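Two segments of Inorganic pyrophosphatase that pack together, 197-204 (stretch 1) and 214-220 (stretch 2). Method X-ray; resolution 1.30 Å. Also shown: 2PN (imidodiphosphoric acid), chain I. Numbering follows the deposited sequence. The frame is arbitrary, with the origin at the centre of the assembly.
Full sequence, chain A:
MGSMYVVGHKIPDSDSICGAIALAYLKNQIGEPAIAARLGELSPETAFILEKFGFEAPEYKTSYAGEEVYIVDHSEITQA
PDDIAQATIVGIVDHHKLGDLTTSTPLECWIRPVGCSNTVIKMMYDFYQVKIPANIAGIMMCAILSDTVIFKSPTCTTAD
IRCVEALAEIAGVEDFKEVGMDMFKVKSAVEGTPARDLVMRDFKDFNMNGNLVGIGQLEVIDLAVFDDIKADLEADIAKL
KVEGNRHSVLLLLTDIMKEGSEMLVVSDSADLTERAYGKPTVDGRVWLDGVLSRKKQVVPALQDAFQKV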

ATOM      1  N   ASP A 197      13.731  -7.673  -7.182  1.00 10.86           N
ATOM      2  CA  ASP A 197      12.721  -6.721  -7.675  1.00 11.42           C
ATOM      3  C   ASP A 197      11.332  -7.194  -7.255  1.00 10.25           C
ATOM      4  O   ASP A 197      10.489  -6.344  -6.937  1.00 11.99           O
ATOM      5  CB  ASP A 197      12.832  -6.529  -9.184  1.00 12.53           C
ATOM      6  CG  ASP A 197      14.084  -5.807  -9.671  1.00 17.59           C
ATOM      7  OD1 ASP A 197      14.726  -5.130  -8.859  1.00 21.26           O
ATOM      8  OD2 ASP A 197      14.322  -5.859 -10.870  1.00 22.77           O
ATOM      9  N   LEU A 198      11.088  -8.507  -7.208  1.00 10.22           N
ATOM     10  CA  LEU A 198       9.787  -9.005  -6.728  1.00 10.58           C
ATOM     11  C   LEU A 198       9.672  -8.821  -5.217  1.00 10.48           C
ATOM     12  O   LEU A 198       8.620  -8.362  -4.728  1.00 10.48           O
ATOM     13  CB  LEU A 198       9.626 -10.466  -7.114  1.00 11.35           C
ATOM     14  CG  LEU A 198       9.490 -10.758  -8.604  1.00 12.94           C
ATOM     15  CD1 LEU A 198       9.468 -12.249  -8.834  1.00 15.47           C
ATOM     16  CD2 LEU A 198       8.257 -10.096  -9.205  1.00 14.33           C
ATOM     17  N   VAL A 199      10.703  -9.162  -4.458  1.00 10.14           N
ATOM     18  CA  VAL A 199      10.653  -9.003  -2.990  1.00 10.30           C
ATOM     19  C   VAL A 199      10.327  -7.530  -2.667  1.00  9.76           C
ATOM     20  O   VAL A 199       9.555  -7.284  -1.749  1.00 11.14           O
ATOM     21  CB  VAL A 199      11.967  -9.474  -2.344  1.00 10.85           C
ATOM     22  CG1 VAL A 199      12.057  -9.100  -0.895  1.00 12.17           C
ATOM     23  CG2 VAL A 199      12.166 -10.961  -2.544  1.00 11.91           C
ATOM     24  N   MET A 200      10.950  -6.586  -3.364  1.00  9.55           N
ATOM     25  CA  MET A 200      10.825  -5.161  -3.043  1.00 10.20           C
ATOM     26  C   MET A 200       9.633  -4.502  -3.709  1.00  9.66           C
ATOM     27  O   MET A 200       9.410  -3.323  -3.448  1.00 11.19           O
ATOM     28  CB  MET A 200      12.093  -4.399  -3.446  1.00 11.09           C
ATOM     29  CG  MET A 200      13.341  -4.843  -2.714  1.00 14.47           C
ATOM     30  SD  MET A 200      13.232  -4.787  -0.962  1.00 19.06           S
ATOM     31  CE  MET A 200      12.928  -3.058  -0.734  1.00 20.27           C
ATOM     32  N   ARG A 201       8.881  -5.190  -4.534  1.00  9.38           N
ATOM     33  CA  ARG A 201       7.839  -4.516  -5.338  1.00  9.67           C
ATOM     34  C   ARG A 201       6.760  -3.899  -4.444  1.00 10.20           C
ATOM     35  O   ARG A 201       6.253  -2.833  -4.804  1.00  9.82           O
ATOM     36  CB  ARG A 201       7.207  -5.518  -6.292  1.00 11.01           C
ATOM     37  CG  ARG A 201       6.041  -4.947  -7.079  1.00 12.24           C
ATOM     38  CD  ARG A 201       5.846  -5.647  -8.378  1.00 13.91           C
ATOM     39  NE  ARG A 201       6.925  -5.324  -9.295  1.00 14.80           N
ATOM     40  CZ  ARG A 201       7.146  -5.998 -10.416  1.00 14.98           C
ATOM     41  NH1 ARG A 201       6.383  -7.030 -10.723  1.00 17.43           N
ATOM     42  NH2 ARG A 201       8.155  -5.662 -11.181  1.00 18.76           N
ATOM     43  N   ASP A 202       6.387  -4.581  -3.377  1.00  9.20           N
ATOM     44  CA  ASP A 202       5.289  -4.141  -2.499  1.00 10.11           C
ATOM     45  C   ASP A 202       5.703  -4.452  -1.079  1.00  9.64           C
ATOM     46  O   ASP A 202       5.086  -5.308  -0.421  1.00 11.10           O
ATOM     47  CB  ASP A 202       3.996  -4.808  -2.907  1.00 10.23           C
ATOM     48  CG  ASP A 202       2.763  -4.435  -2.135  1.00 10.84           C
ATOM     49  OD1 ASP A 202       2.840  -3.470  -1.353  1.00 10.87           O
ATOM     50  OD2 ASP A 202       1.717  -5.100  -2.420  1.00 12.87           O
ATOM     51  N   PHE A 203       6.758  -3.798  -0.660  1.00 10.23           N
ATOM     52  CA  PHE A 203       7.498  -4.105   0.568  1.00  9.66           C
ATOM     53  C   PHE A 203       7.411  -2.953   1.536  1.00  9.52           C
ATOM     54  O   PHE A 203       7.565  -1.802   1.105  1.00 10.25           O
ATOM     55  CB  PHE A 203       8.952  -4.387   0.185  1.00 10.05           C
ATOM     56  CG  PHE A 203       9.841  -4.718   1.355  1.00 11.33           C
ATOM     57  CD1 PHE A 203      10.483  -3.700   2.038  1.00 13.98           C
ATOM     58  CD2 PHE A 203      10.002  -6.031   1.758  1.00 13.04           C
ATOM     59  CE1 PHE A 203      11.302  -3.996   3.111  1.00 15.24           C
ATOM     60  CE2 PHE A 203      10.806  -6.313   2.862  1.00 14.33           C
ATOM     61  CZ  PHE A 203      11.439  -5.290   3.522  1.00 14.26           C
ATOM     62  N   LYS A 204       7.194  -3.267   2.806  1.00  8.38           N
ATOM     63  CA  LYS A 204       7.149  -2.269   3.872  1.00  8.55           C
ATOM     64  C   LYS A 204       7.941  -2.757   5.068  1.00  8.53           C
ATOM     65  O   LYS A 204       7.843  -3.925   5.445  1.00  9.48           O
ATOM     66  CB  LYS A 204       5.717  -2.007   4.321  1.00  9.29           C
ATOM     67  CG  LYS A 204       4.848  -1.383   3.232  1.00  8.69           C
ATOM     68  CD  LYS A 204       3.412  -1.231   3.697  1.00  9.47           C
ATOM     69  CE  LYS A 204       2.533  -0.598   2.625  1.00  9.50           C
ATOM     70  NZ  LYS A 204       1.147  -0.475   3.103  1.00  8.98           N
TER
HETATM   71  P1  2PN I 407      -1.965  -0.608   1.477  1.00  7.60           P
HETATM   72  O1  2PN I 407      -0.779   0.346   1.366  1.00  7.96           O
HETATM   73  O2  2PN I 407      -2.078  -1.524   0.287  1.00  7.90           O
HETATM   74  O3  2PN I 407      -3.250   0.151   1.748  1.00  7.99           O
HETATM   75  N1  2PN I 407      -1.691  -1.545   2.802  1.00  7.29           N
HETATM   76  P2  2PN I 407      -1.313  -3.131   3.051  1.00  8.36           P
HETATM   77  O4  2PN I 407      -0.093  -3.091   3.967  1.00  9.41           O
HETATM   78  O5  2PN I 407      -0.970  -3.753   1.714  1.00  8.34           O
HETATM   79  O6  2PN I 407      -2.499  -3.786   3.717  1.00  8.99           O
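Stretch 2, residues 214-220: GIGQLEV

Stretch 2 is extended throughout and lies in a strand that begins before Gly214 and includes every residue to Val220. Stretch 1 changes character along its length. It leaves a helix that includes Leu198 and Val199, passes through a turn, and is in a strand by Lys204. The two stretches run antiparallel where they pair. Lys204 lies opposite Ile215, with their CA atoms 5.4 Å apart. Beyond this pairing, stretch 2 continues past Asp202 toward Leu198, which its Leu218 reaches.

Backbone hydrogen bonds fix the register. Ile215 N donates to Lys204 O at 2.8 Å, and Lys204 N donates to Ile215 O at 3.0 Å. Both are nearly straight, as expected for an antiparallel hydrogen-bonded pair. Gln217 N donates to Asp202 O at 3.0 Å, but the angle of 133° makes this bond weak. CA-H...O contacts supplement the pairing: Gly216 CA lies 3.4 Å from Asp202 O, Phe203 CA 3.5 Å from Ile215 O, and Gly214 CA 3.5 Å from Lys204 O.

The glycines allow close packing. Phe203 CZ lies 3.6 Å from Gly214 CA, and Phe203 CD2 lies 3.8 Å from Gly216 N. A CB on Gly214 would fall 2.5 Å from Phe203 CZ, a clash. One on Gly216 would clash with Val199 O at 2.9 Å.

Apolar contact is centred on Leu218. Its CB points sideways, but the end of the side chain comes nearer to stretch 1. Leu218 CD1 meets Leu198 CB at 4.0 Å, and Leu218 CD2 lies 3.4 Å from Leu198 O. Arg201 CB is 4.3 Å from Leu218 CD2.

Water fills the gap where direct pairing gives out. Water 1 accepts from Asp202 N at 2.9 Å. It also lies 2.8 Å from Val199 O and 3.1 Å from Gln217 O, so it touches Val199, Asp202 and stretch 2. Water 2 donates to Asp202 OD2 at 2.6 Å and to Gln217 OE1 at 2.8 Å, linking the two side chains. Water 3 accepts from Glu219 N at 3.0 Å and lies 2.9 Å from Asp202 OD2 and 2.8 Å from Glu219 OE1. The like-charged atoms Asp202 OD2 and Glu219 OE1 are 4.2 Å apart, and water 3 lies close to both.

The Lys204 side chain is extended beyond chi1, and its end leads away from stretch 2 to the ligand. Lys204 NZ donates to 2PN O1 at 2.7 Å and to 2PN O4 at 3.0 Å.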

ATOM      1  N   GLY A 214      10.423  -6.588   8.033  1.00  9.90           N
ATOM      2  CA  GLY A 214      10.086  -6.303   6.654  1.00  9.81           C
ATOM      3  C   GLY A 214       9.043  -7.263   6.145  1.00  9.58           C
ATOM      4  O   GLY A 214       9.169  -8.469   6.380  1.00 11.23           O
ATOM      5  N   ILE A 215       8.026  -6.751   5.462  1.00  8.60           N
ATOM      6  CA  ILE A 215       6.959  -7.610   4.905  1.00  8.64           C
ATOM      7  C   ILE A 215       6.724  -7.200   3.452  1.00  8.65           C
ATOM      8  O   ILE A 215       6.301  -6.055   3.209  1.00  9.10           O
ATOM      9  CB  ILE A 215       5.656  -7.492   5.705  1.00  8.92           C
ATOM     10  CG1 ILE A 215       5.901  -7.655   7.206  1.00  9.51           C
ATOM     11  CG2 ILE A 215       4.645  -8.475   5.153  1.00  9.69           C
ATOM     12  CD1 ILE A 215       4.666  -7.547   8.067  1.00 11.10           C
ATOM     13  N   GLY A 216       6.949  -8.113   2.534  1.00  8.85           N
ATOM     14  CA  GLY A 216       6.572  -7.936   1.145  1.00  9.28           C
ATOM     15  C   GLY A 216       5.301  -8.681   0.829  1.00  8.59           C
ATOM     16  O   GLY A 216       4.882  -9.583   1.572  1.00  9.01           O
ATOM     17  N   GLN A 217       4.695  -8.313  -0.278  1.00  8.66           N
ATOM     18  CA  GLN A 217       3.496  -9.004  -0.773  1.00  8.59           C
ATOM     19  C   GLN A 217       3.515  -9.018  -2.286  1.00  8.60           C
ATOM     20  O   GLN A 217       3.881  -8.014  -2.905  1.00 10.30           O
ATOM     21  CB  GLN A 217       2.233  -8.339  -0.244  1.00  8.44           C
ATOM     22  CG  GLN A 217       0.966  -9.089  -0.677  1.00  9.25           C
ATOM     23  CD  GLN A 217      -0.284  -8.670   0.044  1.00 10.11           C
ATOM     24  OE1 GLN A 217      -0.429  -7.506   0.403  1.00 11.80           O
ATOM     25  NE2 GLN A 217      -1.185  -9.602   0.306  1.00  9.72           N
ATOM     26  N   LEU A 218       3.123 -10.145  -2.852  1.00  8.77           N
ATOM     27  CA  LEU A 218       2.928 -10.301  -4.298  1.00  9.34           C
ATOM     28  C   LEU A 218       1.550 -10.904  -4.511  1.00  9.71           C
ATOM     29  O   LEU A 218       1.363 -12.120  -4.362  1.00 11.67           O
ATOM     30  CB  LEU A 218       4.017 -11.167  -4.904  1.00 10.38           C
ATOM     31  CG  LEU A 218       5.401 -10.551  -4.841  1.00 10.96           C
ATOM     32  CD1 LEU A 218       6.479 -11.609  -5.012  1.00 13.31           C
ATOM     33  CD2 LEU A 218       5.551  -9.439  -5.871  1.00 12.76           C
ATOM     34  N   GLU A 219       0.594 -10.078  -4.888  1.00  9.28           N
ATOM     35  CA  GLU A 219      -0.769 -10.504  -5.222  1.00  9.32           C
ATOM     36  C   GLU A 219      -0.832 -10.898  -6.687  1.00  9.80           C
ATOM     37  O   GLU A 219      -0.419 -10.132  -7.565  1.00 11.28           O
ATOM     38  CB  GLU A 219      -1.760  -9.361  -5.009  1.00 10.34           C
ATOM     39  CG  GLU A 219      -1.906  -8.852  -3.584  1.00 11.11           C
ATOM     40  CD  GLU A 219      -2.443  -7.427  -3.602  1.00 13.31           C
ATOM     41  OE1 GLU A 219      -1.790  -6.564  -4.260  1.00 15.93           O
ATOM     42  OE2 GLU A 219      -3.497  -7.192  -3.044  1.00 14.79           O
ATOM     43  N   VAL A 220      -1.324 -12.097  -6.922  1.00  9.50           N
ATOM     44  CA  VAL A 220      -1.403 -12.658  -8.285  1.00  9.79           C
ATOM     45  C   VAL A 220      -2.692 -13.446  -8.428  1.00 10.21           C
ATOM     46  O   VAL A 220      -3.341 -13.784  -7.434  1.00 10.80           O
ATOM     47  CB  VAL A 220      -0.182 -13.550  -8.586  1.00 10.81           C
ATOM     48  CG1 VAL A 220       1.125 -12.791  -8.497  1.00 11.45           C
ATOM     49  CG2 VAL A 220      -0.158 -14.767  -7.700  1.00 11.64           C
TER
HETATM   50  O   HOH W   1       6.823  -7.246  -2.454  1.00 11.47           O
HETATM   51  O   HOH W   2      -0.427  -5.032  -0.900  1.00  9.83           O
HETATM   52  O   HOH W   3       0.946  -7.142  -4.254  1.00 15.47           O